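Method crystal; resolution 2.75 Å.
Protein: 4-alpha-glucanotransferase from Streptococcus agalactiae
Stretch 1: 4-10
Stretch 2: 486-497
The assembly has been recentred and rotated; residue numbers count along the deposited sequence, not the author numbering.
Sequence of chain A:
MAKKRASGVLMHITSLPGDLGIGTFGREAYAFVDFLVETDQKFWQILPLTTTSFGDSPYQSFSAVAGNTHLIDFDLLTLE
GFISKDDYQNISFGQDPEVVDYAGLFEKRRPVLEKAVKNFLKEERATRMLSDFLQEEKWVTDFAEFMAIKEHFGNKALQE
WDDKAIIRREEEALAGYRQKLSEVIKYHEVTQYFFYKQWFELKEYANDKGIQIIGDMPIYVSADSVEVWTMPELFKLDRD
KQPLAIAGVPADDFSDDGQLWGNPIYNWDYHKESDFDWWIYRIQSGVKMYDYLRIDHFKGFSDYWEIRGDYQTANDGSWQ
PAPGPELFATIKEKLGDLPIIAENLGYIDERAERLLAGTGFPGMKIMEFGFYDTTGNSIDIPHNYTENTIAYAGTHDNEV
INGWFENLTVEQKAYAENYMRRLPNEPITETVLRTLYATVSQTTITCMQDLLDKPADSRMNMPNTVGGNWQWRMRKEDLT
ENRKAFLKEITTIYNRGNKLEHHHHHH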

# COMPACT_ATOMS: atom_id res chain seq x y z
N LYS A 4 7.03 17.40 18.22
CA LYS A 4 6.27 18.28 17.32
C LYS A 4 5.05 17.57 16.77
O LYS A 4 5.18 16.50 16.17
CB LYS A 4 7.16 18.75 16.17
CG LYS A 4 6.52 19.72 15.18
CD LYS A 4 6.22 21.10 15.80
CE LYS A 4 7.41 22.07 15.65
NZ LYS A 4 7.65 22.76 16.96
N ARG A 5 3.87 18.15 16.98
CA ARG A 5 2.64 17.57 16.46
C ARG A 5 2.47 17.90 14.98
O ARG A 5 3.13 18.79 14.44
CB ARG A 5 1.43 18.07 17.24
CG ARG A 5 1.20 17.36 18.57
CD ARG A 5 0.39 18.23 19.54
NE ARG A 5 -1.02 18.32 19.17
CZ ARG A 5 -1.97 17.58 19.73
NH1 ARG A 5 -1.63 16.71 20.67
NH2 ARG A 5 -3.23 17.71 19.35
N ALA A 6 1.61 17.13 14.31
CA ALA A 6 1.45 17.19 12.86
C ALA A 6 0.22 16.38 12.47
O ALA A 6 -0.41 15.72 13.30
CB ALA A 6 2.69 16.67 12.13
N SER A 7 -0.13 16.46 11.19
CA SER A 7 -1.28 15.73 10.66
C SER A 7 -1.03 15.44 9.19
O SER A 7 -0.09 15.95 8.57
CB SER A 7 -2.59 16.50 10.85
OG SER A 7 -2.96 17.17 9.66
N GLY A 8 -1.89 14.58 8.65
CA GLY A 8 -1.72 14.15 7.27
C GLY A 8 -3.01 13.56 6.76
O GLY A 8 -3.98 13.37 7.50
N VAL A 9 -3.00 13.26 5.47
CA VAL A 9 -4.19 12.80 4.77
C VAL A 9 -3.89 11.43 4.18
O VAL A 9 -2.77 11.18 3.72
CB VAL A 9 -4.63 13.84 3.71
CG1 VAL A 9 -5.60 13.27 2.69
CG2 VAL A 9 -5.27 15.04 4.40
N LEU A 10 -4.87 10.53 4.23
CA LEU A 10 -4.74 9.15 3.75
C LEU A 10 -5.49 9.02 2.42
O LEU A 10 -6.72 8.87 2.38
CB LEU A 10 -5.24 8.14 4.77
CG LEU A 10 -5.19 6.70 4.29
CD1 LEU A 10 -3.78 6.12 4.41
CD2 LEU A 10 -6.17 5.85 5.05
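Stretch 2, residues 486-497: FLKEITTIYNRG

Stretch 2 comes to stretch 1 as the end of a helix and the turn that follows it. Residues 486-493 are helical, with Thr-491 N bonded to Leu-487 O and Ile-493 N to Glu-489 O; Tyr-494 is the first residue to leave helical phi/psi, and Asn-495 has positive phi (63/59) and precedes Arg-496. Stretch 1 is extended and forms a strand through Leu-10. The two run in opposite senses: Ala-6 lies beside Arg-496, with CA atoms 4.1 Å apart, whereas Val-9 pairs in register with the earlier Leu-487 across a wider gap, 9.8 Å between CA atoms.

Arg-5 and Arg-496 cover the most surface. The Arg-5 side chain starts out toward stretch 2, and its CB lies 3.5 Å from Asn-495 O. Its guanidinium meets the carbonyl of Tyr-494, the first residue beyond the helix: NH2 of Arg-5 donates to Tyr-494 O at 3.1 Å, and NE of Arg-5 adds a weak bond to Tyr-494 O at 3.4 Å. This carbonyl sits near the guanidinium plane, leaving a face of the group for Arg-496. The two guanidinium groups stack with centres 3.7 Å apart and planes at 26°. Arg-5 NH2 and Arg-496 NH1 are 3.2 Å apart, but both are donors of like charge and form no hydrogen bond.

The Arg-496 side chain, m at chi1, also packs closely on the stretch 1 backbone, its CD 2.9 Å from Ala-6 O. Farther along, Ser-7 points toward stretch 2; its OG is 3.9 Å from Thr-491 OG1, too far for a hydrogen bond, and Thr-491 OG1 donates to Leu-487 O at 2.9 Å within the helix. Val-9 CG2 and Leu-487 CD2, 3.9 Å apart, make an apolar contact near the far end of the interface.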

# COMPACT_ATOMS: atom_id res chain seq x y z
N PHE A 486 -12.35 23.51 6.54
CA PHE A 486 -12.57 22.67 7.70
C PHE A 486 -11.28 21.97 8.13
O PHE A 486 -10.94 21.93 9.33
CB PHE A 486 -13.64 21.63 7.40
CG PHE A 486 -13.73 20.57 8.45
CD1 PHE A 486 -14.08 20.89 9.75
CD2 PHE A 486 -13.41 19.26 8.16
CE1 PHE A 486 -14.14 19.93 10.72
CE2 PHE A 486 -13.47 18.29 9.14
CZ PHE A 486 -13.82 18.63 10.42
N LEU A 487 -10.57 21.38 7.16
CA LEU A 487 -9.33 20.69 7.51
C LEU A 487 -8.30 21.67 8.06
O LEU A 487 -7.67 21.41 9.09
CB LEU A 487 -8.77 19.91 6.30
CG LEU A 487 -7.45 19.14 6.50
CD1 LEU A 487 -7.52 18.21 7.69
CD2 LEU A 487 -7.03 18.37 5.25
N LYS A 488 -8.13 22.82 7.40
CA LYS A 488 -7.20 23.81 7.94
C LYS A 488 -7.58 24.21 9.35
O LYS A 488 -6.71 24.39 10.21
CB LYS A 488 -7.11 25.05 7.05
CG LYS A 488 -6.01 26.01 7.52
CD LYS A 488 -6.00 27.30 6.75
CE LYS A 488 -4.59 27.64 6.28
NZ LYS A 488 -4.58 28.41 4.98
N GLU A 489 -8.89 24.35 9.61
CA GLU A 489 -9.33 24.78 10.93
C GLU A 489 -8.95 23.76 12.00
O GLU A 489 -8.32 24.12 13.00
CB GLU A 489 -10.84 25.04 10.95
CG GLU A 489 -11.38 25.42 12.32
CD GLU A 489 -12.89 25.31 12.38
OE1 GLU A 489 -13.49 25.61 13.44
OE2 GLU A 489 -13.47 24.93 11.34
N ILE A 490 -9.33 22.50 11.81
CA ILE A 490 -8.97 21.52 12.84
C ILE A 490 -7.46 21.40 12.96
O ILE A 490 -6.93 21.08 14.04
CB ILE A 490 -9.63 20.15 12.58
CG1 ILE A 490 -9.03 19.46 11.36
CG2 ILE A 490 -11.15 20.29 12.50
CD1 ILE A 490 -9.89 18.37 10.87
N THR A 491 -6.72 21.69 11.89
CA THR A 491 -5.27 21.60 12.01
C THR A 491 -4.70 22.77 12.82
O THR A 491 -3.72 22.59 13.56
CB THR A 491 -4.64 21.50 10.62
OG1 THR A 491 -5.14 20.33 9.96
CG2 THR A 491 -3.14 21.39 10.71
N THR A 492 -5.32 23.95 12.74
CA THR A 492 -4.86 25.11 13.51
C THR A 492 -5.34 25.07 14.97
O THR A 492 -4.55 25.32 15.89
CB THR A 492 -5.32 26.42 12.85
OG1 THR A 492 -5.32 26.27 11.43
CG2 THR A 492 -4.38 27.56 13.21
N ILE A 493 -6.62 24.79 15.19
CA ILE A 493 -7.19 24.78 16.53
C ILE A 493 -6.44 23.82 17.44
O ILE A 493 -6.19 24.12 18.61
CB ILE A 493 -8.69 24.44 16.46
CG1 ILE A 493 -9.46 25.57 15.78
CG2 ILE A 493 -9.25 24.14 17.84
CD1 ILE A 493 -9.72 26.77 16.67
N TYR A 494 -6.07 22.65 16.94
CA TYR A 494 -5.48 21.64 17.82
C TYR A 494 -3.97 21.56 17.69
O TYR A 494 -3.38 20.58 18.14
CB TYR A 494 -6.11 20.29 17.56
CG TYR A 494 -7.54 20.29 17.95
CD1 TYR A 494 -7.90 20.39 19.28
CD2 TYR A 494 -8.54 20.22 17.00
CE1 TYR A 494 -9.22 20.39 19.66
CE2 TYR A 494 -9.88 20.22 17.37
CZ TYR A 494 -10.21 20.31 18.71
OH TYR A 494 -11.53 20.31 19.11
N ASN A 495 -3.35 22.58 17.09
CA ASN A 495 -1.91 22.79 17.08
C ASN A 495 -1.13 21.69 16.37
O ASN A 495 -0.23 21.09 16.97
CB ASN A 495 -1.43 22.97 18.51
CG ASN A 495 -0.09 23.67 18.60
OD1 ASN A 495 0.35 24.28 17.63
ND2 ASN A 495 0.57 23.58 19.76
N ARG A 496 -1.42 21.45 15.10
CA ARG A 496 -0.71 20.42 14.31
C ARG A 496 -0.36 20.95 12.92
O ARG A 496 -0.42 20.19 11.99
CB ARG A 496 -1.65 19.24 14.10
CG ARG A 496 -2.10 18.56 15.37
CD ARG A 496 -2.30 17.09 15.10
NE ARG A 496 -3.22 16.52 16.03
CZ ARG A 496 -2.91 15.54 16.84
NH1 ARG A 496 -3.82 15.09 17.67
NH2 ARG A 496 -1.72 15.00 16.82
N GLY A 497 0.08 22.20 12.79
CA GLY A 497 0.32 22.79 11.48
C GLY A 497 1.73 22.60 10.92
O GLY A 497 2.70 22.43 11.66